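Long-range contacts in putative restriction endonuclease domain-containing protein (Anabaena variabilis, PDB 3OT2), which is of unknown function but belongs to the PD-(D/E)XK clan and is probably a nuclease related to restriction endonucleases: residues 134-138 with 166-171; 144-148 with 157-161; 46-50 with 65-69. All coordinates share one frame. Numbering follows the deposited sequence.

Interaction 1. Residues 134-138 with 166-171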
ATOM      1  N   THR A 134      14.535   9.593   1.689  1.00 31.03           N
ATOM      2  CA  THR A 134      14.252   9.264   0.286  1.00 27.28           C
ATOM      3  C   THR A 134      13.253  10.289  -0.271  1.00 29.97           C
ATOM      4  O   THR A 134      12.300  10.665   0.409  1.00 29.19           O
ATOM      5  CB  THR A 134      13.776   7.822   0.174  1.00 29.12           C
ATOM      6  OG1 THR A 134      14.848   6.976   0.606  1.00 28.50           O
ATOM      7  CG2 THR A 134      13.359   7.428  -1.244  1.00 25.56           C
ATOM      8  N   GLN A 135      13.508  10.771  -1.499  1.00 27.07           N
ATOM      9  CA  GLN A 135      12.639  11.754  -2.139  1.00 27.98           C
ATOM     10  C   GLN A 135      11.402  11.090  -2.685  1.00 28.50           C
ATOM     11  O   GLN A 135      10.338  11.691  -2.660  1.00 29.39           O
ATOM     12  CB  GLN A 135      13.356  12.491  -3.293  1.00 29.89           C
ATOM     13  CG  GLN A 135      14.722  13.095  -2.942  1.00 32.42           C
ATOM     14  CD  GLN A 135      15.351  13.788  -4.135  1.00 42.34           C
ATOM     15  OE1 GLN A 135      14.666  14.333  -5.024  1.00 40.51           O
ATOM     16  NE2 GLN A 135      16.691  13.832  -4.158  1.00 33.36           N
HETATM   17  N   MSE A 136      11.539   9.892  -3.256  1.00 24.56           N
HETATM   18  CA  MSE A 136      10.396   9.219  -3.873  1.00 22.68           C
HETATM   19  C   MSE A 136      10.532   7.715  -3.823  1.00 28.01           C
HETATM   20  O   MSE A 136      11.625   7.169  -3.974  1.00 25.88           O
HETATM   21  CB  MSE A 136      10.239   9.664  -5.357  1.00 22.80           C
HETATM   22  CG  MSE A 136       9.000   9.036  -6.042  1.00 25.14           C
HETATM   23 SE   MSE A 136       8.761   9.660  -7.860  0.75 27.52          SE
HETATM   24  CE  MSE A 136       8.035  11.431  -7.494  1.00 25.72           C
ATOM     25  N   GLY A 137       9.392   7.060  -3.668  1.00 25.04           N
ATOM     26  CA  GLY A 137       9.283   5.616  -3.762  1.00 24.24           C
ATOM     27  C   GLY A 137       8.321   5.254  -4.872  1.00 28.34           C
ATOM     28  O   GLY A 137       7.312   5.935  -5.070  1.00 27.17           O
ATOM     29  N   TRP A 138       8.660   4.216  -5.644  1.00 26.29           N
ATOM     30  CA  TRP A 138       7.790   3.613  -6.644  1.00 26.17           C
ATOM     31  C   TRP A 138       7.500   2.184  -6.259  1.00 29.66           C
ATOM     32  O   TRP A 138       8.437   1.420  -6.012  1.00 30.01           O
ATOM     33  CB  TRP A 138       8.448   3.579  -8.047  1.00 24.54           C
ATOM     34  CG  TRP A 138       8.293   4.787  -8.933  1.00 25.30           C
ATOM     35  CD1 TRP A 138       7.878   6.038  -8.587  1.00 27.97           C
ATOM     36  CD2 TRP A 138       8.660   4.849 -10.311  1.00 25.04           C
ATOM     37  NE1 TRP A 138       7.890   6.861  -9.688  1.00 28.15           N
ATOM     38  CE2 TRP A 138       8.357   6.149 -10.769  1.00 29.32           C
ATOM     39  CE3 TRP A 138       9.159   3.900 -11.228  1.00 26.15           C
ATOM     40  CZ2 TRP A 138       8.540   6.534 -12.106  1.00 28.79           C
ATOM     41  CZ3 TRP A 138       9.334   4.276 -12.551  1.00 28.96           C
ATOM     42  CH2 TRP A 138       9.030   5.582 -12.979  1.00 29.97           C
ATOM     43  N   VAL A 166       4.250   8.560 -15.327  1.00 34.22           N
ATOM     44  CA  VAL A 166       4.505   8.268 -13.919  1.00 30.79           C
ATOM     45  C   VAL A 166       5.431   9.367 -13.397  1.00 34.08           C
ATOM     46  O   VAL A 166       6.456   9.611 -14.024  1.00 32.60           O
ATOM     47  CB  VAL A 166       5.076   6.847 -13.694  1.00 32.19           C
ATOM     48  CG1 VAL A 166       5.046   6.468 -12.215  1.00 30.15           C
ATOM     49  CG2 VAL A 166       4.311   5.813 -14.518  1.00 33.08           C
ATOM     50  N   PRO A 167       5.100  10.052 -12.287  1.00 31.14           N
ATOM     51  CA  PRO A 167       6.010  11.088 -11.770  1.00 30.26           C
ATOM     52  C   PRO A 167       7.387  10.544 -11.418  1.00 31.65           C
ATOM     53  O   PRO A 167       7.548   9.401 -10.948  1.00 28.72           O
ATOM     54  CB  PRO A 167       5.322  11.580 -10.487  1.00 32.48           C
ATOM     55  CG  PRO A 167       3.930  11.128 -10.578  1.00 37.24           C
ATOM     56  CD  PRO A 167       3.920   9.893 -11.418  1.00 32.79           C
ATOM     57  N   VAL A 168       8.368  11.398 -11.596  1.00 27.85           N
ATOM     58  CA  VAL A 168       9.762  11.079 -11.309  1.00 27.52           C
ATOM     59  C   VAL A 168      10.327  12.170 -10.401  1.00 32.72           C
ATOM     60  O   VAL A 168       9.796  13.284 -10.410  1.00 31.89           O
ATOM     61  CB  VAL A 168      10.581  10.930 -12.633  1.00 30.86           C
ATOM     62  CG1 VAL A 168      10.166   9.675 -13.402  1.00 29.61           C
ATOM     63  CG2 VAL A 168      10.494  12.183 -13.521  1.00 32.26           C
ATOM     64  N   PRO A 169      11.396  11.915  -9.609  1.00 29.87           N
ATOM     65  CA  PRO A 169      11.991  13.023  -8.826  1.00 29.94           C
ATOM     66  C   PRO A 169      12.500  14.111  -9.767  1.00 32.34           C
ATOM     67  O   PRO A 169      12.769  13.826 -10.940  1.00 30.69           O
ATOM     68  CB  PRO A 169      13.137  12.354  -8.061  1.00 31.20           C
ATOM     69  CG  PRO A 169      12.927  10.896  -8.203  1.00 33.61           C
ATOM     70  CD  PRO A 169      12.176  10.675  -9.473  1.00 29.12           C
ATOM     71  N   SER A 170      12.580  15.361  -9.292  1.00 30.84           N
ATOM     72  CA  SER A 170      12.953  16.470 -10.173  1.00 31.90           C
ATOM     73  C   SER A 170      14.360  16.276 -10.810  1.00 35.25           C
ATOM     74  O   SER A 170      14.537  16.689 -11.963  1.00 35.01           O
ATOM     75  CB  SER A 170      12.836  17.817  -9.461  1.00 36.21           C
ATOM     76  OG  SER A 170      13.683  17.857  -8.326  1.00 46.93           O
ATOM     77  N   PHE A 171      15.310  15.581 -10.139  1.00 29.81           N
ATOM     78  CA  PHE A 171      16.620  15.365 -10.779  1.00 30.22           C
ATOM     79  C   PHE A 171      16.475  14.482 -12.045  1.00 34.86           C
ATOM     80  O   PHE A 171      17.329  14.559 -12.925  1.00 35.61           O
ATOM     81  CB  PHE A 171      17.646  14.732  -9.811  1.00 30.75           C
ATOM     82  CG  PHE A 171      17.341  13.307  -9.373  1.00 30.23           C
ATOM     83  CD1 PHE A 171      17.703  12.219 -10.171  1.00 31.26           C
ATOM     84  CD2 PHE A 171      16.748  13.051  -8.133  1.00 30.18           C
ATOM     85  CE1 PHE A 171      17.462  10.907  -9.745  1.00 30.77           C
ATOM     86  CE2 PHE A 171      16.554  11.728  -7.685  1.00 30.26           C
ATOM     87  CZ  PHE A 171      16.892  10.671  -8.502  1.00 28.71           C
TER
HETATM   88  O   HOH W   1      15.250  15.937  -7.045  1.00 37.59           O
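Gln135, just before the strand, points its CA-to-CB bond at 166-171, but its polar end is shared. NE2 is hydrogen-bonded to Asp107, while OE1 accepts from water 1 (2.6 Å). That water lies 2.8 Å from Ser170 OG and accepts from Phe171 N (3.1 Å), so it ties Gln135 to the start of the 3-10 segment. Gln135 OE1 also meets the edge of the Phe171 ring, 4.0 Å from CD2. Met136, present as selenomethionine, extends with chi1 and chi2 both t, which carries its end across the Pro-Val-Pro backbone: SE lies 3.3 Å from Pro167 O and 3.9 Å from Pro169 CD, and CE is 4.0 Å from Pro167 CB. Gly137 makes no contact with 166-171, and Trp138 again directs its CA-to-CB bond toward it. Its NE1 donates to Pro167 O (2.9 Å, 140°), and its CZ2 meets Val166 CG1 at 3.5 Å and Val168 CG1 at 3.8 Å. Trp108 of the adjacent strand stacks edge-to-face on Trp138. The end-to-end directions of 135-138 and 166-171 are 150° apart, and 357 Å² is buried. The result is an irregular segment laid over one face of the central mixed sheet of a PD-(D/E)XK-type fold.

Interaction 2. Residues 144-148 with 157-161. With EDO (1,2-ethanediol), chain L.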
ATOM      1  N   GLU A 144      -1.173  -5.818 -12.017  1.00 40.54           N
ATOM      2  CA  GLU A 144      -2.236  -4.826 -12.075  1.00 39.72           C
ATOM      3  C   GLU A 144      -1.864  -3.660 -12.974  1.00 40.68           C
ATOM      4  O   GLU A 144      -2.642  -2.714 -13.057  1.00 41.18           O
ATOM      5  CB  GLU A 144      -2.569  -4.311 -10.661  1.00 40.91           C
ATOM      6  CG  GLU A 144      -3.075  -5.393  -9.720  1.00 51.67           C
ATOM      7  CD  GLU A 144      -4.575  -5.566  -9.609  1.00 65.06           C
ATOM      8  OE1 GLU A 144      -5.320  -4.840 -10.305  1.00 62.52           O
ATOM      9  OE2 GLU A 144      -5.002  -6.421  -8.802  1.00 57.20           O
ATOM     10  N   GLN A 145      -0.661  -3.686 -13.601  1.00 35.04           N
ATOM     11  CA  GLN A 145      -0.139  -2.596 -14.465  1.00 32.96           C
ATOM     12  C   GLN A 145      -0.369  -1.247 -13.765  1.00 36.12           C
ATOM     13  O   GLN A 145      -0.946  -0.304 -14.309  1.00 35.18           O
ATOM     14  CB  GLN A 145      -0.770  -2.639 -15.868  1.00 35.18           C
ATOM     15  CG  GLN A 145      -0.389  -3.916 -16.630  1.00 42.82           C
ATOM     16  CD  GLN A 145      -1.028  -4.017 -17.990  1.00 60.71           C
ATOM     17  OE1 GLN A 145      -1.099  -3.054 -18.749  1.00 60.56           O
ATOM     18  NE2 GLN A 145      -1.448  -5.207 -18.350  1.00 52.98           N
ATOM     19  N   THR A 146       0.068  -1.188 -12.509  1.00 32.70           N
ATOM     20  CA  THR A 146      -0.129  -0.052 -11.650  1.00 31.74           C
ATOM     21  C   THR A 146       1.183   0.350 -11.019  1.00 34.08           C
ATOM     22  O   THR A 146       2.039  -0.497 -10.747  1.00 32.03           O
ATOM     23  CB  THR A 146      -1.178  -0.429 -10.555  1.00 38.63           C
ATOM     24  OG1 THR A 146      -2.445  -0.663 -11.179  1.00 39.97           O
ATOM     25  CG2 THR A 146      -1.333   0.654  -9.452  1.00 35.53           C
ATOM     26  N   VAL A 147       1.341   1.654 -10.810  1.00 29.88           N
ATOM     27  CA  VAL A 147       2.466   2.185 -10.056  1.00 27.96           C
ATOM     28  C   VAL A 147       1.912   3.033  -8.908  1.00 31.10           C
ATOM     29  O   VAL A 147       1.120   3.952  -9.143  1.00 30.92           O
ATOM     30  CB  VAL A 147       3.523   2.962 -10.887  1.00 28.94           C
ATOM     31  CG1 VAL A 147       4.690   3.381  -9.991  1.00 27.58           C
ATOM     32  CG2 VAL A 147       4.032   2.115 -12.062  1.00 28.64           C
ATOM     33  N   PHE A 148       2.338   2.728  -7.672  1.00 27.02           N
ATOM     34  CA  PHE A 148       2.044   3.575  -6.518  1.00 26.67           C
ATOM     35  C   PHE A 148       3.235   4.472  -6.330  1.00 30.54           C
ATOM     36  O   PHE A 148       4.376   3.986  -6.351  1.00 29.00           O
ATOM     37  CB  PHE A 148       1.768   2.773  -5.240  1.00 29.01           C
ATOM     38  CG  PHE A 148       0.501   1.956  -5.241  1.00 33.43           C
ATOM     39  CD1 PHE A 148      -0.740   2.569  -5.153  1.00 37.71           C
ATOM     40  CD2 PHE A 148       0.550   0.571  -5.326  1.00 38.37           C
ATOM     41  CE1 PHE A 148      -1.919   1.807  -5.123  1.00 40.05           C
ATOM     42  CE2 PHE A 148      -0.633  -0.192  -5.266  1.00 42.82           C
ATOM     43  CZ  PHE A 148      -1.853   0.437  -5.165  1.00 40.15           C
ATOM     44  N   GLU A 157      -0.005   8.060  -4.223  1.00 30.13           N
ATOM     45  CA  GLU A 157      -0.643   8.404  -5.511  1.00 30.96           C
ATOM     46  C   GLU A 157      -0.681   7.179  -6.398  1.00 33.68           C
ATOM     47  O   GLU A 157       0.249   6.378  -6.363  1.00 33.43           O
ATOM     48  CB  GLU A 157       0.108   9.537  -6.204  1.00 32.44           C
ATOM     49  CG  GLU A 157      -0.144  10.883  -5.565  1.00 45.04           C
ATOM     50  CD  GLU A 157       0.582  12.057  -6.190  1.00 66.58           C
ATOM     51  OE1 GLU A 157       1.364  11.848  -7.146  1.00 54.98           O
ATOM     52  OE2 GLU A 157       0.419  13.186  -5.674  1.00 65.50           O
ATOM     53  N   VAL A 158      -1.754   7.017  -7.172  1.00 32.49           N
ATOM     54  CA  VAL A 158      -1.975   5.839  -8.025  1.00 32.29           C
ATOM     55  C   VAL A 158      -1.891   6.226  -9.488  1.00 35.64           C
ATOM     56  O   VAL A 158      -2.579   7.162  -9.908  1.00 36.47           O
ATOM     57  CB  VAL A 158      -3.354   5.156  -7.758  1.00 36.66           C
ATOM     58  CG1 VAL A 158      -3.425   3.790  -8.424  1.00 36.52           C
ATOM     59  CG2 VAL A 158      -3.636   5.017  -6.285  1.00 36.30           C
ATOM     60  N   PHE A 159      -1.139   5.447 -10.276  1.00 31.43           N
ATOM     61  CA  PHE A 159      -1.027   5.634 -11.733  1.00 30.81           C
ATOM     62  C   PHE A 159      -1.352   4.307 -12.405  1.00 34.48           C
ATOM     63  O   PHE A 159      -0.699   3.297 -12.118  1.00 34.15           O
ATOM     64  CB  PHE A 159       0.393   6.169 -12.103  1.00 30.94           C
ATOM     65  CG  PHE A 159       0.571   7.559 -11.523  1.00 31.45           C
ATOM     66  CD1 PHE A 159       0.088   8.679 -12.198  1.00 35.33           C
ATOM     67  CD2 PHE A 159       1.073   7.735 -10.235  1.00 31.51           C
ATOM     68  CE1 PHE A 159       0.154   9.945 -11.614  1.00 36.08           C
ATOM     69  CE2 PHE A 159       1.104   8.993  -9.643  1.00 34.80           C
ATOM     70  CZ  PHE A 159       0.628  10.090 -10.331  1.00 34.11           C
ATOM     71  N   ASP A 160      -2.404   4.279 -13.243  1.00 33.00           N
ATOM     72  CA  ASP A 160      -2.775   3.049 -13.938  1.00 34.38           C
ATOM     73  C   ASP A 160      -3.426   3.280 -15.316  1.00 41.34           C
ATOM     74  O   ASP A 160      -3.791   2.311 -15.967  1.00 40.92           O
ATOM     75  CB  ASP A 160      -3.680   2.159 -13.071  1.00 36.65           C
ATOM     76  CG  ASP A 160      -4.999   2.764 -12.621  1.00 46.77           C
ATOM     77  OD1 ASP A 160      -5.518   3.676 -13.312  1.00 48.17           O
ATOM     78  OD2 ASP A 160      -5.510   2.330 -11.594  1.00 52.36           O
ATOM     79  N   GLU A 161      -3.590   4.545 -15.744  1.00 40.48           N
ATOM     80  CA  GLU A 161      -4.132   4.862 -17.075  1.00 41.53           C
ATOM     81  C   GLU A 161      -2.997   4.672 -18.070  1.00 44.12           C
ATOM     82  O   GLU A 161      -1.898   5.161 -17.804  1.00 42.16           O
ATOM     83  CB  GLU A 161      -4.703   6.293 -17.134  1.00 43.96           C
ATOM     84  CG  GLU A 161      -6.048   6.449 -16.438  1.00 61.31           C
ATOM     85  CD  GLU A 161      -7.214   5.718 -17.082  1.00 98.25           C
ATOM     86  OE1 GLU A 161      -7.646   6.128 -18.186  1.00 98.84           O
ATOM     87  OE2 GLU A 161      -7.702   4.736 -16.475  1.00 97.20           O
TER
HETATM   88  C1  EDO L 195      -8.257  -2.590 -10.809  1.00 61.82           C
HETATM   89  O1  EDO L 195      -9.133  -1.503 -11.144  1.00 66.64           O
HETATM   90  C2  EDO L 195      -7.869  -2.496  -9.340  1.00 56.73           C
HETATM   91  O2  EDO L 195      -6.444  -2.672  -9.227  1.00 56.73           O
HETATM   92  O   HOH W   2      -3.146  -0.301 -15.841  1.00 49.15           O
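A beta hairpin made by strands 146-150 and 157-159 forms this contact, at the end of the mixed sheet where 157-159 is the outermost strand within the chain. The axes of 146-148 and 157-159 approach to 4.9 Å at 161°, close to antiparallel. Val147 and Phe159 make the hydrogen-bonded pair: Val147 N donates to Phe159 O (2.9 Å, 171°) and Phe159 N returns the bond to Val147 O (2.9 Å, 150°). Phe148 and Val158 follow as a non-hydrogen-bonded pair, with CA atoms 4.9 Å apart. Two CA-H...O contacts flank these bonds, Thr146 CA to Phe159 O at 3.4 Å and Phe148 CA to Glu157 O at 3.3 Å. The hairpin extends the PD-(D/E)XK-type sheet beyond strand 136-141, and its two faces have different neighbours. Val147 and Phe159 lie on the side packed by Ile179 of helix 179-183, whereas Phe148 and Val158 lie on the side where Thr120 and Leu127 of the second subunit pack. On that second face Phe148 CE1 meets Val158 CG2 at 3.8 Å. Water 2 donates to Gln145 O and Asp160 O, each at 2.7 Å, bridging the two backbones just beyond the paired strands. Gln145 has positive phi (46°) and forms, with Thr146, a G1 beta bulge facing Asp141; Thr146 OG1 donates to Glu144 O (2.8 Å). Charged ends point into the dimer interface: Asp160 OD2 makes a salt bridge to Lys124 of the second subunit, and 1,2-ethanediol, probably from the crystallisation liquor, donates from O2 to Glu144 OE1 (2.7 Å) and is also hydrogen-bonded to that lysine.

Interaction 3. Residues 46-50 with 65-69. With EDO (1,2-ethanediol), chain I.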
ATOM      1  N   GLN A  46      12.705  -4.847 -14.176  1.00 32.04           N
ATOM      2  CA  GLN A  46      13.841  -4.393 -13.388  1.00 30.42           C
ATOM      3  C   GLN A  46      15.040  -3.969 -14.260  1.00 35.58           C
ATOM      4  O   GLN A  46      15.562  -2.879 -14.030  1.00 33.14           O
ATOM      5  CB  GLN A  46      14.279  -5.476 -12.414  1.00 31.45           C
ATOM      6  CG  GLN A  46      15.257  -4.993 -11.354  1.00 33.08           C
ATOM      7  CD  GLN A  46      15.720  -6.122 -10.478  1.00 38.60           C
ATOM      8  OE1 GLN A  46      15.648  -7.295 -10.842  1.00 39.65           O
ATOM      9  NE2 GLN A  46      16.253  -5.794  -9.312  1.00 30.87           N
ATOM     10  N   SER A  47      15.469  -4.826 -15.227  1.00 34.98           N
ATOM     11  CA  SER A  47      16.625  -4.537 -16.080  0.50 35.39           C
ATOM     12  C   SER A  47      16.368  -3.335 -16.983  1.00 39.62           C
ATOM     13  O   SER A  47      17.247  -2.475 -17.118  1.00 38.21           O
ATOM     14  CB  SER A  47      17.013  -5.760 -16.911  0.50 39.71           C
ATOM     15  OG  SER A  47      17.512  -6.788 -16.070  0.50 47.49           O
ATOM     16  N   GLU A  48      15.178  -3.257 -17.587  1.00 37.75           N
ATOM     17  CA  GLU A  48      14.839  -2.151 -18.475  1.00 37.76           C
ATOM     18  C   GLU A  48      14.682  -0.840 -17.718  1.00 40.49           C
ATOM     19  O   GLU A  48      15.031   0.220 -18.237  1.00 37.62           O
ATOM     20  CB  GLU A  48      13.557  -2.465 -19.249  1.00 39.84           C
ATOM     21  CG  GLU A  48      13.342  -1.552 -20.444  1.00 49.73           C
ATOM     22  CD  GLU A  48      14.442  -1.480 -21.485  1.00 62.36           C
ATOM     23  OE1 GLU A  48      15.153  -2.491 -21.687  1.00 53.53           O
ATOM     24  OE2 GLU A  48      14.580  -0.405 -22.109  1.00 57.59           O
ATOM     25  N   CYS A  49      14.143  -0.909 -16.505  1.00 38.32           N
ATOM     26  CA  CYS A  49      13.940   0.263 -15.668  1.00 37.21           C
ATOM     27  C   CYS A  49      15.270   0.915 -15.286  1.00 36.70           C
ATOM     28  O   CYS A  49      15.372   2.139 -15.364  1.00 35.50           O
ATOM     29  CB  CYS A  49      13.149  -0.130 -14.435  1.00 39.04           C
ATOM     30  SG  CYS A  49      12.296   1.234 -13.657  1.00 43.38           S
ATOM     31  N   VAL A  50      16.295   0.104 -14.890  1.00 32.31           N
ATOM     32  CA  VAL A  50      17.632   0.612 -14.528  1.00 34.09           C
ATOM     33  C   VAL A  50      18.281   1.266 -15.759  1.00 35.45           C
ATOM     34  O   VAL A  50      18.886   2.327 -15.646  1.00 34.29           O
ATOM     35  CB  VAL A  50      18.542  -0.510 -13.948  1.00 39.80           C
ATOM     36  CG1 VAL A  50      19.881   0.046 -13.490  1.00 40.83           C
ATOM     37  CG2 VAL A  50      17.869  -1.192 -12.793  1.00 39.80           C
ATOM     38  N   ALA A  65      21.445   4.793 -11.052  1.00 27.82           N
ATOM     39  CA  ALA A  65      20.527   3.738 -10.654  1.00 27.22           C
ATOM     40  C   ALA A  65      21.317   2.435 -10.513  1.00 33.26           C
ATOM     41  O   ALA A  65      22.089   2.085 -11.403  1.00 33.56           O
ATOM     42  CB  ALA A  65      19.416   3.582 -11.681  1.00 27.71           C
ATOM     43  N   PHE A  66      21.131   1.740  -9.390  1.00 29.03           N
ATOM     44  CA  PHE A  66      21.822   0.489  -9.072  1.00 29.22           C
ATOM     45  C   PHE A  66      20.841  -0.638  -8.875  1.00 34.34           C
ATOM     46  O   PHE A  66      19.808  -0.457  -8.237  1.00 31.84           O
ATOM     47  CB  PHE A  66      22.653   0.634  -7.781  1.00 30.20           C
ATOM     48  CG  PHE A  66      23.656   1.749  -7.758  1.00 31.13           C
ATOM     49  CD1 PHE A  66      24.942   1.553  -8.241  1.00 34.97           C
ATOM     50  CD2 PHE A  66      23.321   2.994  -7.236  1.00 32.23           C
ATOM     51  CE1 PHE A  66      25.865   2.585  -8.214  1.00 36.34           C
ATOM     52  CE2 PHE A  66      24.240   4.032  -7.225  1.00 34.47           C
ATOM     53  CZ  PHE A  66      25.510   3.820  -7.704  1.00 33.85           C
ATOM     54  N   LEU A  67      21.190  -1.810  -9.401  1.00 33.45           N
ATOM     55  CA  LEU A  67      20.432  -3.039  -9.247  1.00 36.23           C
ATOM     56  C   LEU A  67      20.807  -3.717  -7.967  1.00 37.30           C
ATOM     57  O   LEU A  67      22.002  -3.939  -7.739  1.00 36.56           O
ATOM     58  CB  LEU A  67      20.772  -4.008 -10.403  1.00 38.86           C
ATOM     59  CG  LEU A  67      19.978  -3.884 -11.681  1.00 46.03           C
ATOM     60  CD1 LEU A  67      20.655  -4.618 -12.804  1.00 47.75           C
ATOM     61  CD2 LEU A  67      18.656  -4.515 -11.531  1.00 51.47           C
ATOM     62  N   GLU A  68      19.806  -4.124  -7.158  1.00 33.40           N
ATOM     63  CA  GLU A  68      20.034  -4.958  -5.977  1.00 32.99           C
ATOM     64  C   GLU A  68      21.206  -4.472  -5.074  1.00 36.65           C
ATOM     65  O   GLU A  68      22.055  -5.273  -4.670  1.00 35.53           O
ATOM     66  CB  GLU A  68      20.315  -6.405  -6.424  1.00 35.49           C
ATOM     67  CG  GLU A  68      19.238  -7.049  -7.286  1.00 44.43           C
ATOM     68  CD  GLU A  68      17.945  -7.376  -6.570  1.00 46.57           C
ATOM     69  OE1 GLU A  68      17.997  -7.595  -5.342  1.00 44.95           O
ATOM     70  OE2 GLU A  68      16.886  -7.445  -7.236  1.00 41.47           O
ATOM     71  N   LEU A  69      21.221  -3.178  -4.728  1.00 31.87           N
ATOM     72  CA  LEU A  69      22.251  -2.609  -3.870  1.00 32.50           C
ATOM     73  C   LEU A  69      21.755  -2.584  -2.417  1.00 35.16           C
ATOM     74  O   LEU A  69      20.618  -2.176  -2.163  1.00 31.34           O
ATOM     75  CB  LEU A  69      22.595  -1.185  -4.363  1.00 32.72           C
ATOM     76  CG  LEU A  69      23.555  -0.351  -3.523  1.00 38.89           C
ATOM     77  CD1 LEU A  69      25.006  -0.854  -3.664  1.00 39.75           C
ATOM     78  CD2 LEU A  69      23.458   1.116  -3.897  1.00 39.65           C
TER
HETATM   79  C1  EDO I 197      24.332  -7.160  -2.480  1.00 64.47           C
HETATM   80  O1  EDO I 197      25.038  -6.494  -1.437  1.00 65.60           O
HETATM   81  C2  EDO I 197      22.889  -7.314  -2.045  1.00 62.78           C
HETATM   82  O2  EDO I 197      22.202  -8.032  -3.070  1.00 72.93           O
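Helix 40-57 packs here against strand 63-67, outermost in its sheet within this chain, in the first alpha-beta pairing of the alpha-beta-beta-beta-alpha-beta core expected of the PD-(D/E)XK clan. The axes of 46-50 and 65-67 run at 158°, so the strand heads back along the helix, and their closest approach of 9.0 Å leaves room for a layer of side chains. Val50, Leu67 and Gln46 bury the most surface, 78, 76 and 56 Å² respectively.

Val50 points toward the strand and fills the gap with both methyls: CG1 lies 4.0 Å from Ala65 CB and 3.7 Å from Ala65 O, while CG2 lies 3.6 Å from Leu67 CG. Ile82 of the neighbouring strand also touches Val50. Leu67 starts sideways from the backbone, but its end swings to the helix, where CD2 reaches within 3.4 Å of Gln46 CG. Gln46, one helical turn earlier, joined by the backbone hydrogen bond from Val50 N to Gln46 O (3.2 Å), covers Leu67 with its aliphatic part. Its extended side chain, with chi1 and chi2 both t, carries the amide on to Glu68, just after the strand, whose backbone is in the left-handed region (phi 47°, psi 49°). The amide also donates to Asp81 O, and Glu68 OE1 forms a salt bridge with Lys35. The other oxygen, Glu68 OE2, accepts a hydrogen bond from Gln46 NE2 at 2.7 Å and 160°.

How the interactions relate
From the N terminus, interaction 3 comes first, closing the loop formed by the rest of helix 40-57 and its link to strand 63-67, and is complete before the others begin. Interaction 1 opens at 134-138 and closes only when the chain returns at 166-171. Interaction 2 both opens and closes within that interval, so 1 and 2 nest and nothing crosses. These two touch: Pro167 CD lies 3.4 Å from Phe159 CE2, and Val166 CG1 3.8 Å from Val147 CG1. All three reach one mixed sheet: interactions 3 and 2 at the two strands outermost within the chain, centres about 20 Å apart, while interaction 1 fastens the loop after strand 157-159 to inner strand 136-141.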